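Local coordinates for aryl acylamidase (bacterium CSBL00001, PDB 4YJ6), which probably hydrolyses the amide bond of aryl acylamides, as an aryl acylamidase of the amidase signature family, at residues A[230-233]-A[234-238]; A[331-334]-A[335-339]; A[350-354]-A[355-359]; A[476-480]-A[481-485]. All blocks are in the same frame, centred on the assembly; numbering follows the deposited sequence.

The four contacts are local, at helix starts, along a helix and at a helix end, and form two pairs on opposite sides of the chain's centre. Contacts 1 and 4, with centres about 15 Å apart, join the first turn of helix 231-241 to the last turn of helix 467-480: Glu478 OE2 lies 3.0 Å from Val231 N, a probable hydrogen bond. Contacts 2 and 3, about 14 Å between centres, lie on helices 315-339 and 354-363 and meet through methyl groups of Met334 and Met357. The pairs lie about 36 to 45 Å apart between centres. The chain order is 1, 2, 3, 4, so contacts 1 and 4 bring together parts far apart in sequence, whereas 2 and 3 are consecutive.

Contact 1 of 4, residues A[230-233]-A[234-238]; sequences TVRD and AALAM
Arg232 O receives Leu236 N at 2.9 Å, one of the bonds that open helix 231-241, whose N-cap is Thr230. The neighbouring bond, Ala235 N to Val231 O, is equally short, and Ala237 N to Asp233 O follows at 3.0 Å. The first of the series, Ala234 N to Thr230 O at 3.3 Å, lies at the cap and is weak. Leu236 also leans on the first of these acceptors, its CG 3.4 Å from Arg232 O, and Leu236 CD1 comes to 4.3 Å from Arg232 CG, a loose brush along the more exposed side.

The cap itself is made by Thr230 OG1, which accepts from Asp233 N and so satisfies a first-turn amide for which the helix supplies no i-4 carbonyl. Asp233 does not complete a capping box. With CG beside its own backbone N (chi1 -81°), its carboxylate instead binds Ala13 N through OD2 and Ala14 N through OD1, two amides at the start of helix 13-21, and so ties this helix start to the N-terminal part of the chain.

Further out, Val231 packs against Ile471, Ser474 and Ala475 of helix 467-480 and against Tyr198 of strand 198-201, while Ala234 and Ala237 touch strand 223-228. Glu478 OE2 accepts from Val231 N, a negative charge at a helix N-terminus that the peptide dipoles would probably stabilise. The capping bond, Asp233 N to Thr230 OG1, measures 2.9 Å.

Contact 2 of 4, residues A[331-334]-A[335-339]; sequences VASM and QALRK
Gln335 N donates to Val331 O over 2.8 Å, a short helical bond within the last turns of helix 315-339. The side chains of the two residues run side by side in the same direction, with Val331 CG1 3.9 Å from Gln335 CG. Gln335 CG also sits 3.2 Å from Val331 O, because it lies beside its own backbone N (chi1 -67°). A further bend at chi2 turns the amide toward the next turn of the helix, where OE1 accepts from Arg338 NH2 at 2.8 Å. That bond is not straight: the N-H...O angle is 132°, and the donor stands 29° from the plane of the amide carbonyl. An alanine here is likely to leave Arg338 NH2 without this acceptor and to take Gln335 CG away from Val331 CG1.

On another side of the helix, Ser333 OG is hydrogen-bonded to Tyr136 OH and lies 4.0 Å from Leu337 CD1. Met334 is the buried residue of the group. It packs on Tyr136, and on Met357 and Ile360 of helix 354-363, which Val331 also touches through Ile360 and Val363, so this helix end lies against the helix that follows it in the chain.

Contact 3 of 4, residues A[350-354]-A[355-359]; sequences ADIPD and ALMKW
Ile352 and Met357 meet in the manner of a hydrophobic staple at the start of helix 354-363: Pro353 is the N-cap, so Ile352 is N' and Met357 is N4, the two positions that define the staple. The selenomethionine methyl does the touching, Met357 CE lying 3.7 Å from Ile352 CB and 3.8 Å from Ile352 CG2. The two side chains cross at about a right angle, and Met357 achieves this by bending at both chi2 (65°) and chi3 (77°), which folds CE back toward the chain that precedes the helix. Leu356 joins from the neighbouring position, its CG 3.9 Å from Ile352 CG2, so that one isoleucine branch serves both partners. Pro353 CD adds a looser touch on Leu356 CB.

The backbone bonds begin at Pro353. Its carbonyl oxygen takes Met357 N at 3.0 Å and also a weak donation from Leu356 N. Asp354 O then receives Lys358 N, also at 3.0 Å. A proline N-cap has no polar side chain to offer the first amides, unlike a serine, threonine or aspartate there.

Charged groups border the apolar contact. Asp354 OD1 forms a salt bridge with Arg349 NH2, and Arg349 NH1 reaches Ile352 O in a weak bond; Arg349 also touches Met357, so one arginine ties the helix start to the preceding turn.

Aromatic packing comes from Trp359, whose ring meets Phe138 with planes at about 25° and touches helix 315-339. Lys358 CE stands over a face of the Trp359 ring, 3.3 Å above its plane and displaced toward the rim.

Contact 4 of 4, residues A[476-480]-A[481-485]; sequences AFERA and SPWSQ
The Phe477 ring carries Ser481 CB over one face, 3.8 Å from its centroid and 17° off the normal, a CH-pi contact. Ser481 OG lies closer to the rim, 3.4 Å from Phe477 CZ. At the ring's edge, near its plane, stands Trp483 CZ3, 4.3 Å from Phe477 CD2, which in turn is near the indole plane. Over one indole face runs the Glu478 side chain: CG is 4.0 Å from the centroid of the six-membered ring, again CH-pi, and the carboxylate continues across it, its plane 26° from the ring's, with OE2 3.6 Å from Trp483 CZ2. The indole reaches back under the glutamate because Trp483 CG takes the crowded position between its own backbone N and carbonyl carbon (chi1 62°).

These groups gather at a helix C-terminus, where Ser481 is the first residue to leave helical phi/psi and a proline follows. Ser481 N still bonds to Phe477 O at 2.7 Å, but Pro482 has no N-H for Glu478 O, so the i to i+4 bonding cannot continue; Pro482 CA lies 3.3 Å from Glu478 O instead. Gln485 NE2 bonds to Pro482 O at 2.9 Å. Shortening Phe477 to an alanine is likely to open a gap beneath Ser481 CB and leave Trp483 CZ3 without the phenyl edge beside it.

Trp483 NE1 donates to Arg229 O, and Glu478 OE2 accepts from Val231 N at the start of helix 231-241. Phe477 touches Ala293 and Val296 of helix 284-299 and Val446 of strand 443-451, whose Pro447 meets Trp483.

Contact 1 of 4, residues A[230-233]-A[234-238]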
# COMPACT_ATOMS: atom_id res chain seq x y z
N THR A 230 -13.18 4.43 -0.18
CA THR A 230 -14.30 3.55 -0.54
C THR A 230 -13.84 2.41 -1.43
O THR A 230 -12.86 2.54 -2.17
CB THR A 230 -15.40 4.27 -1.34
OG1 THR A 230 -14.94 4.58 -2.68
CG2 THR A 230 -15.80 5.56 -0.63
N VAL A 231 -14.58 1.32 -1.38
CA VAL A 231 -14.25 0.18 -2.21
C VAL A 231 -14.52 0.51 -3.67
O VAL A 231 -13.74 0.12 -4.53
CB VAL A 231 -15.01 -1.09 -1.75
CG1 VAL A 231 -14.70 -2.27 -2.68
CG2 VAL A 231 -14.62 -1.40 -0.28
N ARG A 232 -15.59 1.27 -3.95
CA ARG A 232 -15.90 1.67 -5.32
C ARG A 232 -14.71 2.45 -5.92
O ARG A 232 -14.35 2.24 -7.07
CB ARG A 232 -17.16 2.57 -5.37
CG ARG A 232 -17.45 3.16 -6.78
CD ARG A 232 -18.78 3.94 -6.81
NE ARG A 232 -19.87 2.99 -6.54
CZ ARG A 232 -20.77 3.07 -5.55
NH1 ARG A 232 -20.82 4.11 -4.69
NH2 ARG A 232 -21.68 2.09 -5.41
N ASP A 233 -14.10 3.35 -5.17
CA ASP A 233 -12.99 4.13 -5.75
C ASP A 233 -11.83 3.19 -6.05
O ASP A 233 -11.05 3.43 -6.99
CB ASP A 233 -12.50 5.23 -4.82
CG ASP A 233 -13.37 6.49 -4.88
OD1 ASP A 233 -14.30 6.55 -5.71
OD2 ASP A 233 -13.09 7.41 -4.10
N ALA A 234 -11.64 2.19 -5.22
CA ALA A 234 -10.53 1.25 -5.48
C ALA A 234 -10.82 0.45 -6.73
O ALA A 234 -9.94 0.18 -7.53
CB ALA A 234 -10.35 0.31 -4.25
N ALA A 235 -12.09 0.06 -6.92
CA ALA A 235 -12.44 -0.66 -8.13
C ALA A 235 -12.24 0.21 -9.36
O ALA A 235 -11.78 -0.27 -10.40
CB ALA A 235 -13.87 -1.15 -8.07
N LEU A 236 -12.60 1.49 -9.27
CA LEU A 236 -12.38 2.40 -10.40
C LEU A 236 -10.85 2.50 -10.71
O LEU A 236 -10.43 2.42 -11.89
CB LEU A 236 -12.97 3.78 -10.13
CG LEU A 236 -14.51 3.80 -10.08
CD1 LEU A 236 -14.96 5.19 -9.65
CD2 LEU A 236 -15.22 3.40 -11.42
N ALA A 237 -10.03 2.70 -9.67
CA ALA A 237 -8.59 2.78 -9.84
C ALA A 237 -8.03 1.45 -10.41
O ALA A 237 -7.15 1.46 -11.27
CB ALA A 237 -7.89 3.12 -8.55
N MSE A 238 -8.56 0.33 -9.95
CA MSE A 238 -8.07 -0.95 -10.45
C MSE A 238 -8.45 -1.15 -11.90
O MSE A 238 -7.71 -1.78 -12.64
CB MSE A 238 -8.64 -2.11 -9.61
CG MSE A 238 -7.99 -2.21 -8.26
SE MSE A 238 -6.07 -2.43 -8.42
CE MSE A 238 -5.95 -4.05 -9.53

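Contact 2 of 4, residues A[331-334]-A[335-339]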
# COMPACT_ATOMS: atom_id res chain seq x y z
N VAL A 331 20.65 -4.61 -2.06
CA VAL A 331 22.10 -4.54 -2.19
C VAL A 331 22.46 -4.23 -3.63
O VAL A 331 23.35 -3.43 -3.88
CB VAL A 331 22.77 -5.85 -1.76
CG1 VAL A 331 24.27 -5.90 -2.21
CG2 VAL A 331 22.66 -6.02 -0.25
N ALA A 332 21.76 -4.85 -4.59
CA ALA A 332 22.04 -4.57 -6.00
C ALA A 332 21.84 -3.10 -6.32
O ALA A 332 22.64 -2.51 -7.05
CB ALA A 332 21.16 -5.45 -6.92
N SER A 333 20.77 -2.51 -5.79
CA SER A 333 20.55 -1.07 -5.95
C SER A 333 21.72 -0.25 -5.37
O SER A 333 22.24 0.69 -6.01
CB SER A 333 19.24 -0.65 -5.27
OG SER A 333 19.13 0.77 -5.18
N MSE A 334 22.13 -0.58 -4.15
CA MSE A 334 23.23 0.17 -3.53
C MSE A 334 24.53 0.01 -4.31
O MSE A 334 25.29 0.96 -4.44
CB MSE A 334 23.43 -0.28 -2.11
CG MSE A 334 22.24 0.14 -1.29
SE MSE A 334 22.41 -0.51 0.49
CE MSE A 334 24.13 0.41 0.98
N GLN A 335 24.81 -1.19 -4.78
CA GLN A 335 26.02 -1.43 -5.55
C GLN A 335 25.98 -0.60 -6.86
O GLN A 335 26.97 0.01 -7.25
CB GLN A 335 26.18 -2.92 -5.88
CG GLN A 335 26.45 -3.83 -4.67
CD GLN A 335 27.89 -3.73 -4.16
OE1 GLN A 335 28.76 -3.17 -4.83
NE2 GLN A 335 28.13 -4.25 -2.96
N ALA A 336 24.83 -0.58 -7.53
CA ALA A 336 24.69 0.18 -8.78
C ALA A 336 24.85 1.69 -8.52
O ALA A 336 25.52 2.38 -9.28
CB ALA A 336 23.37 -0.10 -9.47
N LEU A 337 24.24 2.19 -7.45
CA LEU A 337 24.37 3.61 -7.11
C LEU A 337 25.83 3.97 -6.84
O LEU A 337 26.30 5.02 -7.28
CB LEU A 337 23.52 4.00 -5.88
CG LEU A 337 22.01 4.00 -6.15
CD1 LEU A 337 21.20 4.12 -4.87
CD2 LEU A 337 21.70 5.15 -7.08
N ARG A 338 26.54 3.10 -6.13
CA ARG A 338 27.95 3.37 -5.83
C ARG A 338 28.74 3.47 -7.13
O ARG A 338 29.61 4.35 -7.27
CB ARG A 338 28.57 2.29 -4.96
CG ARG A 338 30.05 2.54 -4.68
CD ARG A 338 30.55 1.74 -3.51
NE ARG A 338 30.49 0.32 -3.79
CZ ARG A 338 30.85 -0.62 -2.93
NH1 ARG A 338 31.30 -0.29 -1.72
NH2 ARG A 338 30.76 -1.90 -3.28
N LYS A 339 28.45 2.57 -8.06
CA LYS A 339 29.13 2.59 -9.36
C LYS A 339 28.87 3.90 -10.10
O LYS A 339 29.73 4.41 -10.83
CB LYS A 339 28.67 1.41 -10.21
CG LYS A 339 29.30 1.37 -11.59
CD LYS A 339 28.99 0.06 -12.32
CE LYS A 339 29.64 0.05 -13.71
NZ LYS A 339 31.13 0.06 -13.62

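Contact 3 of 4, residues A[350-354]-A[355-359]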
# COMPACT_ATOMS: atom_id res chain seq x y z
N ALA A 350 25.56 7.25 6.60
CA ALA A 350 24.61 7.68 7.63
C ALA A 350 23.18 7.71 7.10
O ALA A 350 22.24 7.74 7.88
CB ALA A 350 25.00 9.06 8.17
N ASP A 351 23.03 7.72 5.77
CA ASP A 351 21.68 7.80 5.18
C ASP A 351 20.91 6.46 5.26
O ASP A 351 19.70 6.41 5.04
CB ASP A 351 21.74 8.24 3.72
CG ASP A 351 22.27 9.67 3.56
OD1 ASP A 351 22.53 10.36 4.59
OD2 ASP A 351 22.42 10.09 2.40
N ILE A 352 21.63 5.39 5.58
CA ILE A 352 21.03 4.07 5.70
C ILE A 352 20.86 3.71 7.19
O ILE A 352 21.82 3.76 7.94
CB ILE A 352 21.94 2.98 5.06
CG1 ILE A 352 22.23 3.31 3.59
CG2 ILE A 352 21.30 1.60 5.18
CD1 ILE A 352 20.96 3.35 2.67
N PRO A 353 19.64 3.33 7.59
CA PRO A 353 19.42 2.93 9.00
C PRO A 353 20.30 1.75 9.38
O PRO A 353 20.51 0.87 8.55
CB PRO A 353 17.95 2.49 9.02
CG PRO A 353 17.32 3.19 7.91
CD PRO A 353 18.37 3.35 6.83
N ASP A 354 20.80 1.72 10.62
CA ASP A 354 21.60 0.60 11.05
C ASP A 354 20.89 -0.74 10.86
O ASP A 354 21.52 -1.71 10.49
CB ASP A 354 21.97 0.77 12.54
CG ASP A 354 23.05 1.83 12.77
OD1 ASP A 354 23.60 2.39 11.78
OD2 ASP A 354 23.37 2.09 13.96
N ALA A 355 19.58 -0.80 11.15
CA ALA A 355 18.82 -2.05 11.08
C ALA A 355 18.77 -2.59 9.66
O ALA A 355 18.74 -3.79 9.43
CB ALA A 355 17.39 -1.85 11.61
N LEU A 356 18.75 -1.68 8.69
CA LEU A 356 18.79 -2.07 7.29
C LEU A 356 20.20 -2.51 6.89
O LEU A 356 20.37 -3.52 6.24
CB LEU A 356 18.34 -0.90 6.40
CG LEU A 356 18.51 -1.13 4.89
CD1 LEU A 356 17.96 -2.46 4.45
CD2 LEU A 356 17.81 0.02 4.13
N MSE A 357 21.22 -1.77 7.32
CA MSE A 357 22.59 -2.15 6.99
C MSE A 357 22.89 -3.54 7.54
O MSE A 357 23.68 -4.29 6.97
CB MSE A 357 23.59 -1.11 7.53
CG MSE A 357 25.00 -1.27 7.01
SE MSE A 357 25.10 -0.96 5.04
CE MSE A 357 25.02 1.00 4.95
N LYS A 358 22.26 -3.92 8.65
CA LYS A 358 22.44 -5.29 9.14
C LYS A 358 22.12 -6.31 8.05
O LYS A 358 22.88 -7.24 7.81
CB LYS A 358 21.52 -5.53 10.34
CG LYS A 358 21.48 -6.98 10.81
CD LYS A 358 20.50 -7.13 11.96
CE LYS A 358 19.05 -6.96 11.49
NZ LYS A 358 18.07 -7.51 12.47
N TRP A 359 20.98 -6.12 7.39
CA TRP A 359 20.55 -7.09 6.36
C TRP A 359 21.38 -6.94 5.09
O TRP A 359 21.68 -7.94 4.41
CB TRP A 359 19.06 -6.89 6.06
CG TRP A 359 18.21 -7.31 7.20
CD1 TRP A 359 17.49 -6.51 8.02
CD2 TRP A 359 18.02 -8.65 7.67
NE1 TRP A 359 16.83 -7.28 8.97
CE2 TRP A 359 17.16 -8.59 8.78
CE3 TRP A 359 18.51 -9.89 7.25
CZ2 TRP A 359 16.76 -9.74 9.48
CZ3 TRP A 359 18.11 -11.02 7.93
CH2 TRP A 359 17.24 -10.94 9.04

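Contact 4 of 4, residues A[476-480]-A[481-485]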
# COMPACT_ATOMS: atom_id res chain seq x y z
N ALA A 476 -19.28 -5.70 0.36
CA ALA A 476 -20.35 -6.24 1.22
C ALA A 476 -20.10 -5.82 2.68
O ALA A 476 -21.03 -5.40 3.42
CB ALA A 476 -20.40 -7.74 1.07
N PHE A 477 -18.86 -5.94 3.13
CA PHE A 477 -18.51 -5.54 4.49
C PHE A 477 -18.69 -4.03 4.66
O PHE A 477 -19.17 -3.56 5.67
CB PHE A 477 -17.07 -5.97 4.82
CG PHE A 477 -16.66 -5.69 6.22
CD1 PHE A 477 -17.01 -6.57 7.24
CD2 PHE A 477 -15.93 -4.53 6.54
CE1 PHE A 477 -16.65 -6.30 8.57
CE2 PHE A 477 -15.54 -4.26 7.85
CZ PHE A 477 -15.90 -5.15 8.88
N GLU A 478 -18.32 -3.24 3.64
CA GLU A 478 -18.42 -1.81 3.71
C GLU A 478 -19.87 -1.38 3.92
O GLU A 478 -20.13 -0.43 4.66
CB GLU A 478 -17.88 -1.22 2.38
CG GLU A 478 -17.84 0.30 2.33
CD GLU A 478 -17.34 0.76 0.96
OE1 GLU A 478 -17.82 0.21 -0.05
OE2 GLU A 478 -16.51 1.66 0.94
N ARG A 479 -20.80 -2.06 3.26
CA ARG A 479 -22.22 -1.72 3.40
C ARG A 479 -22.73 -2.08 4.80
O ARG A 479 -23.48 -1.32 5.41
CB ARG A 479 -23.05 -2.48 2.39
CG ARG A 479 -22.90 -1.94 0.96
CD ARG A 479 -23.92 -2.58 0.04
NE ARG A 479 -23.65 -4.00 -0.21
CZ ARG A 479 -22.84 -4.46 -1.15
NH1 ARG A 479 -22.23 -3.63 -1.97
NH2 ARG A 479 -22.67 -5.77 -1.31
N ALA A 480 -22.32 -3.25 5.27
CA ALA A 480 -22.87 -3.81 6.53
C ALA A 480 -22.18 -3.26 7.78
O ALA A 480 -22.78 -3.21 8.87
CB ALA A 480 -22.76 -5.31 6.51
N SER A 481 -20.93 -2.88 7.62
CA SER A 481 -20.09 -2.40 8.72
C SER A 481 -19.28 -1.19 8.26
O SER A 481 -18.05 -1.26 8.14
CB SER A 481 -19.17 -3.55 9.18
OG SER A 481 -18.32 -3.17 10.27
N PRO A 482 -19.96 -0.08 8.00
CA PRO A 482 -19.27 1.10 7.49
C PRO A 482 -18.21 1.65 8.42
O PRO A 482 -18.28 1.50 9.65
CB PRO A 482 -20.40 2.13 7.31
CG PRO A 482 -21.56 1.62 8.11
CD PRO A 482 -21.42 0.12 8.12
N TRP A 483 -17.21 2.27 7.80
CA TRP A 483 -16.13 2.90 8.52
C TRP A 483 -16.04 4.40 8.22
O TRP A 483 -15.21 5.09 8.80
CB TRP A 483 -14.78 2.24 8.18
CG TRP A 483 -14.39 2.33 6.71
CD1 TRP A 483 -13.81 3.40 6.06
CD2 TRP A 483 -14.50 1.28 5.74
NE1 TRP A 483 -13.56 3.07 4.74
CE2 TRP A 483 -13.98 1.79 4.51
CE3 TRP A 483 -15.00 -0.03 5.78
CZ2 TRP A 483 -13.96 1.03 3.34
CZ3 TRP A 483 -14.96 -0.80 4.61
CH2 TRP A 483 -14.44 -0.25 3.40
N SER A 484 -16.90 4.90 7.35
CA SER A 484 -16.79 6.31 6.94
C SER A 484 -17.02 7.25 8.11
O SER A 484 -16.46 8.34 8.16
CB SER A 484 -17.78 6.62 5.81
OG SER A 484 -19.10 6.41 6.27
N GLN A 485 -17.86 6.84 9.08
CA GLN A 485 -18.12 7.71 10.22
C GLN A 485 -16.85 7.99 10.99
O GLN A 485 -16.72 9.04 11.61
CB GLN A 485 -19.16 7.09 11.17
CG GLN A 485 -18.68 5.86 11.91
CD GLN A 485 -18.88 4.58 11.14
OE1 GLN A 485 -19.25 4.57 9.95
NE2 GLN A 485 -18.66 3.46 11.82